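Local coordinates for protein thiol-activated cytolysin (Desulfobulbus propionicus, PDB 6NAL) that probably forms large pores in membranes, as a cholesterol-dependent cytolysin from a Gram-negative bacterium, at residues K95-I100 with S111-P116; L284-S290 with Y301-N307. All coordinates share one frame; numbering follows the deposited sequence.

Contact 1. Residues K95-I100 with S111-P116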
loop_
_atom_site.group_PDB
_atom_site.type_symbol
_atom_site.label_atom_id
_atom_site.label_comp_id
_atom_site.label_asym_id
_atom_site.label_seq_id
_atom_site.Cartn_x
_atom_site.Cartn_y
_atom_site.Cartn_z
ATOM N N LYS A 95 -53.823 11.155 -24.078
ATOM C CA LYS A 95 -52.773 11.384 -25.052
ATOM C C LYS A 95 -53.220 11.049 -26.468
ATOM O O LYS A 95 -54.206 10.348 -26.685
ATOM C CB LYS A 95 -51.532 10.566 -24.684
ATOM C CG LYS A 95 -50.869 10.988 -23.370
ATOM C CD LYS A 95 -49.741 10.068 -23.002
ATOM C CE LYS A 95 -50.177 9.008 -22.020
ATOM N NZ LYS A 95 -48.950 8.262 -21.612
ATOM N N ASP A 96 -52.488 11.599 -27.429
ATOM C CA ASP A 96 -52.635 11.266 -28.837
ATOM C C ASP A 96 -51.577 10.237 -29.249
ATOM O O ASP A 96 -50.782 9.782 -28.419
ATOM C CB ASP A 96 -52.541 12.530 -29.698
ATOM C CG ASP A 96 -53.378 12.437 -31.002
ATOM O OD1 ASP A 96 -53.978 11.370 -31.304
ATOM O OD2 ASP A 96 -53.421 13.445 -31.743
ATOM N N ARG A 97 -51.537 9.909 -30.550
ATOM C CA ARG A 97 -50.794 8.760 -31.057
ATOM C C ARG A 97 -49.298 9.043 -31.133
ATOM O O ARG A 97 -48.866 10.169 -31.384
ATOM C CB ARG A 97 -51.310 8.342 -32.443
ATOM C CG ARG A 97 -52.816 7.962 -32.522
ATOM C CD ARG A 97 -53.184 7.026 -33.710
ATOM N NE ARG A 97 -52.474 7.293 -34.972
ATOM C CZ ARG A 97 -52.502 8.447 -35.653
ATOM N NH1 ARG A 97 -53.214 9.486 -35.207
ATOM N NH2 ARG A 97 -51.813 8.569 -36.792
ATOM N N VAL A 98 -48.512 7.988 -30.947
ATOM C CA VAL A 98 -47.055 8.066 -30.937
ATOM C C VAL A 98 -46.488 6.866 -31.676
ATOM O O VAL A 98 -47.029 5.759 -31.597
ATOM C CB VAL A 98 -46.496 8.088 -29.497
ATOM C CG1 VAL A 98 -45.004 7.745 -29.487
ATOM C CG2 VAL A 98 -46.715 9.409 -28.856
ATOM N N ASN A 99 -45.366 7.072 -32.360
ATOM C CA ASN A 99 -44.700 5.967 -33.037
ATOM C C ASN A 99 -43.851 5.174 -32.052
ATOM O O ASN A 99 -42.950 5.721 -31.405
ATOM C CB ASN A 99 -43.844 6.461 -34.194
ATOM C CG ASN A 99 -44.592 6.432 -35.511
ATOM O OD1 ASN A 99 -45.279 7.390 -35.853
ATOM N ND2 ASN A 99 -44.482 5.322 -36.248
ATOM N N ILE A 100 -44.163 3.886 -31.940
ATOM C CA ILE A 100 -43.490 2.939 -31.068
ATOM C C ILE A 100 -42.720 1.994 -31.973
ATOM O O ILE A 100 -43.274 1.489 -32.954
ATOM C CB ILE A 100 -44.503 2.168 -30.211
ATOM C CG1 ILE A 100 -45.318 3.132 -29.339
ATOM C CG2 ILE A 100 -43.813 1.103 -29.375
ATOM C CD1 ILE A 100 -44.535 3.753 -28.228
ATOM N N SER A 111 -42.429 -0.753 -36.582
ATOM C CA SER A 111 -43.078 0.222 -35.724
ATOM C C SER A 111 -44.605 0.223 -35.890
ATOM O O SER A 111 -45.197 -0.382 -36.788
ATOM C CB SER A 111 -42.470 1.634 -35.927
ATOM O OG SER A 111 -42.689 2.197 -37.201
ATOM N N PHE A 112 -45.249 0.866 -34.936
ATOM C CA PHE A 112 -46.689 0.913 -34.863
ATOM C C PHE A 112 -47.026 2.189 -34.116
ATOM O O PHE A 112 -46.228 2.696 -33.321
ATOM C CB PHE A 112 -47.249 -0.357 -34.227
ATOM C CG PHE A 112 -46.982 -0.484 -32.801
ATOM C CD1 PHE A 112 -45.932 -1.256 -32.358
ATOM C CD2 PHE A 112 -47.788 0.151 -31.886
ATOM C CE1 PHE A 112 -45.671 -1.390 -31.017
ATOM C CE2 PHE A 112 -47.536 0.033 -30.519
ATOM C CZ PHE A 112 -46.482 -0.735 -30.086
ATOM N N LYS A 113 -48.157 2.768 -34.484
ATOM C CA LYS A 113 -48.591 4.057 -33.980
ATOM C C LYS A 113 -49.820 3.782 -33.138
ATOM O O LYS A 113 -50.756 3.152 -33.613
ATOM C CB LYS A 113 -48.893 5.019 -35.129
ATOM C CG LYS A 113 -48.612 6.488 -34.844
ATOM C CD LYS A 113 -49.130 7.336 -35.998
ATOM C CE LYS A 113 -48.045 8.239 -36.590
ATOM N NZ LYS A 113 -47.452 9.182 -35.577
ATOM N N VAL A 114 -49.815 4.215 -31.888
ATOM C CA VAL A 114 -50.980 4.083 -31.022
ATOM C C VAL A 114 -50.910 5.157 -29.944
ATOM O O VAL A 114 -49.867 5.795 -29.722
ATOM C CB VAL A 114 -51.081 2.683 -30.379
ATOM C CG1 VAL A 114 -49.878 2.400 -29.524
ATOM C CG2 VAL A 114 -52.360 2.589 -29.552
ATOM N N VAL A 115 -52.028 5.365 -29.264
ATOM C CA VAL A 115 -52.019 6.260 -28.107
ATOM C C VAL A 115 -51.234 5.592 -26.981
ATOM O O VAL A 115 -51.576 4.475 -26.571
ATOM C CB VAL A 115 -53.444 6.632 -27.661
ATOM C CG1 VAL A 115 -54.201 7.255 -28.838
ATOM C CG2 VAL A 115 -54.166 5.435 -27.122
ATOM N N PRO A 116 -50.173 6.227 -26.458
ATOM C CA PRO A 116 -49.316 5.531 -25.490
ATOM C C PRO A 116 -50.026 5.232 -24.190
ATOM O O PRO A 116 -50.080 6.056 -23.274
ATOM C CB PRO A 116 -48.163 6.508 -25.249
ATOM C CG PRO A 116 -48.234 7.507 -26.367
ATOM C CD PRO A 116 -49.705 7.601 -26.699
#
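Lys95 reaches along Pro116 and sets NZ 3.0 Å from Pro116 O in a hydrogen bond; Tyr72 also bonds to that carbonyl. The Lys95 chain, extended as far as CD, bends at chi3 (-97°), which brings the ammonium round to the carbonyl. Asp96 points its CB away from 111-116, and its carboxylate makes a salt bridge with Arg4. The Arg97 side chain, bent at chi3, crosses that of Lys113 at about a right angle, with NH2 3.1 Å from Lys113 CD. At Val98 the antiparallel ladder begins, with N bonded to Val114 O and O accepting from Val114 N. Val98 CG2 presses on Pro116 CG at 3.5 Å, tighter than usual for two carbons. On the face that Asn99 shares with Lys113, Asn99 OD1 takes a weak bond from Lys113 NZ (2.8 Å). Ile100 closes a two-bond pair with Phe112 and lays CB over one face of the Phe112 ring, 3.8 Å from its centroid, a CH-pi contact. The hairpin thus has an apolar face, with Val98 and Ile100 touching the adjacent strand 187-202 and Phe112 packing on Ile128 of helix 118-133; on the other, beside Arg97, the side-chain OD1 of Asn99 probably eases the Arg97-Lys113 repulsion.

Contact 2. Residues L284-S290 with Y301-N307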
loop_
_atom_site.group_PDB
_atom_site.type_symbol
_atom_site.label_atom_id
_atom_site.label_comp_id
_atom_site.label_asym_id
_atom_site.label_seq_id
_atom_site.Cartn_x
_atom_site.Cartn_y
_atom_site.Cartn_z
ATOM N N LEU A 284 -13.899 -21.071 1.469
ATOM C CA LEU A 284 -15.141 -21.293 0.727
ATOM C C LEU A 284 -16.294 -21.727 1.617
ATOM O O LEU A 284 -17.437 -21.290 1.427
ATOM C CB LEU A 284 -14.941 -22.368 -0.326
ATOM C CG LEU A 284 -13.823 -22.033 -1.284
ATOM C CD1 LEU A 284 -13.380 -23.269 -2.053
ATOM C CD2 LEU A 284 -14.288 -20.964 -2.214
ATOM N N SER A 285 -16.021 -22.605 2.580
ATOM C CA SER A 285 -17.073 -23.093 3.463
ATOM C C SER A 285 -17.706 -21.966 4.248
ATOM O O SER A 285 -18.802 -22.129 4.781
ATOM C CB SER A 285 -16.492 -24.122 4.426
ATOM O OG SER A 285 -15.454 -23.536 5.205
ATOM N N GLN A 286 -17.027 -20.836 4.352
ATOM C CA GLN A 286 -17.510 -19.700 5.111
ATOM C C GLN A 286 -18.286 -18.726 4.255
ATOM O O GLN A 286 -18.633 -17.651 4.736
ATOM C CB GLN A 286 -16.327 -18.971 5.755
ATOM C CG GLN A 286 -15.773 -19.660 6.999
ATOM C CD GLN A 286 -14.430 -19.110 7.405
ATOM O OE1 GLN A 286 -13.420 -19.735 7.129
ATOM N NE2 GLN A 286 -14.406 -17.945 8.068
ATOM N N ILE A 287 -18.523 -19.049 2.989
ATOM C CA ILE A 287 -19.192 -18.146 2.052
ATOM C C ILE A 287 -20.576 -18.693 1.726
ATOM O O ILE A 287 -20.713 -19.781 1.154
ATOM C CB ILE A 287 -18.342 -17.945 0.786
ATOM C CG1 ILE A 287 -16.952 -17.437 1.206
ATOM C CG2 ILE A 287 -18.991 -16.963 -0.154
ATOM C CD1 ILE A 287 -15.969 -17.231 0.062
ATOM N N ASP A 288 -21.597 -17.917 2.078
ATOM C CA ASP A 288 -22.990 -18.216 1.760
ATOM C C ASP A 288 -23.393 -17.588 0.423
ATOM O O ASP A 288 -23.235 -16.378 0.230
ATOM C CB ASP A 288 -23.928 -17.679 2.845
ATOM C CG ASP A 288 -23.812 -18.421 4.178
ATOM O OD1 ASP A 288 -23.315 -19.576 4.212
ATOM O OD2 ASP A 288 -24.232 -17.831 5.205
ATOM N N VAL A 289 -23.968 -18.393 -0.470
ATOM C CA VAL A 289 -24.345 -17.946 -1.810
ATOM C C VAL A 289 -25.860 -17.796 -1.897
ATOM O O VAL A 289 -26.613 -18.640 -1.403
ATOM C CB VAL A 289 -23.841 -18.922 -2.890
ATOM C CG1 VAL A 289 -24.074 -18.327 -4.271
ATOM C CG2 VAL A 289 -22.388 -19.279 -2.663
ATOM N N SER A 290 -26.301 -16.713 -2.518
ATOM C CA SER A 290 -27.704 -16.472 -2.807
ATOM C C SER A 290 -27.781 -16.052 -4.253
ATOM O O SER A 290 -26.883 -15.384 -4.738
ATOM C CB SER A 290 -28.285 -15.401 -1.944
ATOM O OG SER A 290 -28.353 -15.896 -0.630
ATOM N N TYR A 301 -32.558 -18.823 -5.279
ATOM C CA TYR A 301 -31.935 -19.881 -4.491
ATOM C C TYR A 301 -31.171 -19.271 -3.308
ATOM O O TYR A 301 -30.577 -18.199 -3.430
ATOM C CB TYR A 301 -30.949 -20.706 -5.334
ATOM C CG TYR A 301 -31.417 -21.123 -6.715
ATOM C CD1 TYR A 301 -31.489 -20.201 -7.718
ATOM C CD2 TYR A 301 -31.762 -22.446 -7.007
ATOM C CE1 TYR A 301 -31.842 -20.553 -8.955
ATOM C CE2 TYR A 301 -32.168 -22.815 -8.258
ATOM C CZ TYR A 301 -32.193 -21.847 -9.228
ATOM O OH TYR A 301 -32.595 -22.054 -10.507
ATOM N N ASN A 302 -31.130 -19.991 -2.193
ATOM C CA ASN A 302 -30.478 -19.550 -0.969
ATOM C C ASN A 302 -29.752 -20.747 -0.391
ATOM O O ASN A 302 -30.095 -21.892 -0.680
ATOM C CB ASN A 302 -31.487 -19.020 0.060
ATOM C CG ASN A 302 -32.165 -17.738 -0.379
ATOM O OD1 ASN A 302 -31.496 -16.738 -0.649
ATOM N ND2 ASN A 302 -33.509 -17.747 -0.441
ATOM N N GLY A 303 -28.731 -20.496 0.412
ATOM C CA GLY A 303 -28.139 -21.586 1.165
ATOM C C GLY A 303 -27.226 -22.506 0.399
ATOM O O GLY A 303 -26.939 -23.611 0.870
ATOM N N LEU A 304 -26.745 -22.087 -0.757
ATOM C CA LEU A 304 -25.808 -22.911 -1.488
ATOM C C LEU A 304 -24.381 -22.694 -0.977
ATOM O O LEU A 304 -24.051 -21.667 -0.356
ATOM C CB LEU A 304 -25.913 -22.590 -2.972
ATOM C CG LEU A 304 -27.208 -23.026 -3.679
ATOM C CD1 LEU A 304 -28.439 -22.599 -2.934
ATOM C CD2 LEU A 304 -27.174 -22.418 -5.049
ATOM N N SER A 305 -23.537 -23.696 -1.246
ATOM C CA SER A 305 -22.140 -23.676 -0.820
ATOM C C SER A 305 -21.164 -24.038 -1.935
ATOM O O SER A 305 -21.428 -24.881 -2.792
ATOM C CB SER A 305 -21.873 -24.637 0.314
ATOM O OG SER A 305 -20.495 -24.919 0.374
ATOM N N LEU A 306 -20.016 -23.409 -1.897
ATOM C CA LEU A 306 -19.025 -23.629 -2.925
ATOM C C LEU A 306 -18.097 -24.799 -2.642
ATOM O O LEU A 306 -17.241 -25.091 -3.477
ATOM C CB LEU A 306 -18.199 -22.372 -3.091
ATOM C CG LEU A 306 -19.088 -21.137 -3.151
ATOM C CD1 LEU A 306 -18.969 -20.339 -1.858
ATOM C CD2 LEU A 306 -18.670 -20.335 -4.356
ATOM N N ASN A 307 -18.198 -25.454 -1.490
ATOM C CA ASN A 307 -17.458 -26.704 -1.346
ATOM C C ASN A 307 -17.996 -27.745 -2.316
ATOM O O ASN A 307 -17.235 -28.354 -3.079
ATOM C CB ASN A 307 -17.539 -27.212 0.085
ATOM C CG ASN A 307 -16.662 -26.413 1.025
ATOM O OD1 ASN A 307 -17.017 -26.194 2.188
ATOM N ND2 ASN A 307 -15.510 -25.954 0.520
#
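Leu306 drives its CD1 methyl in between Ile287 and Val289. CD1 lies 3.6 Å from Ile287 CB, the closest apolar approach of the contact, and 3.7 Å from Val289 CG2; the Leu306 side chain runs obliquely to Ile287 but at about a right angle to Val289. Val289 has CG1 opposite its backbone N (chi1 -172°), which leaves CG2 beside that N and turned to the leucine. Leu284 adds CD2 from the helix end, 4.2 Å from Leu306 CB. Phe248 of strand 232-250 and Ile272 also touch Leu306, while helix 254-264 packs on Leu284 and Ile287, so the cluster lies against strand 232-250 and helix 254-264.

The two segments are the arms of an antiparallel hairpin, entered through a type I turn from Leu284 to Ile287. Val289 N bonds to Leu304 O at 3.3 Å, and Gly303 and Leu304 together face Val289 in a G1 beta bulge. The positive phi of Gly303 (77°) suits glycine, and the chain turns a corner there. On the far side of the bulge from Leu306, Tyr301 O receives a CA-H...O contact from Ser290.

At the other end Asn307 lies across the turn. Its OD1 sits 3.1 Å from Ser285 CB, and its ND2 rests against Leu284 CB while donating to Lys281 O. Ser285 OG turns instead to Glu282 O in the helix before it. Ser305 OG accepts from Asn307 N at 3.0 Å, an ST turn.

In the fold
Contacts 1 and 2 are hairpins of the same large antiparallel sheet, their centres about 48 Å apart and their nearest atoms about 32 Å apart, with no shared residue. The centre of contact 1 is about 40 Å from the centre of the chain, that of contact 2 about 18 Å; five of twelve touching residues are buried in contact 2, three in contact 1. In 95-100 with 111-116 a regular ladder of backbone bonds carries the pairing and one face bears charge; in 284-290 with 301-307 a bulge interrupts the pairing and leucine, isoleucine and valine packing does more of the work. Contact 1 meets strand 187-202, contact 2 strand 232-250, two strands that pair with each other.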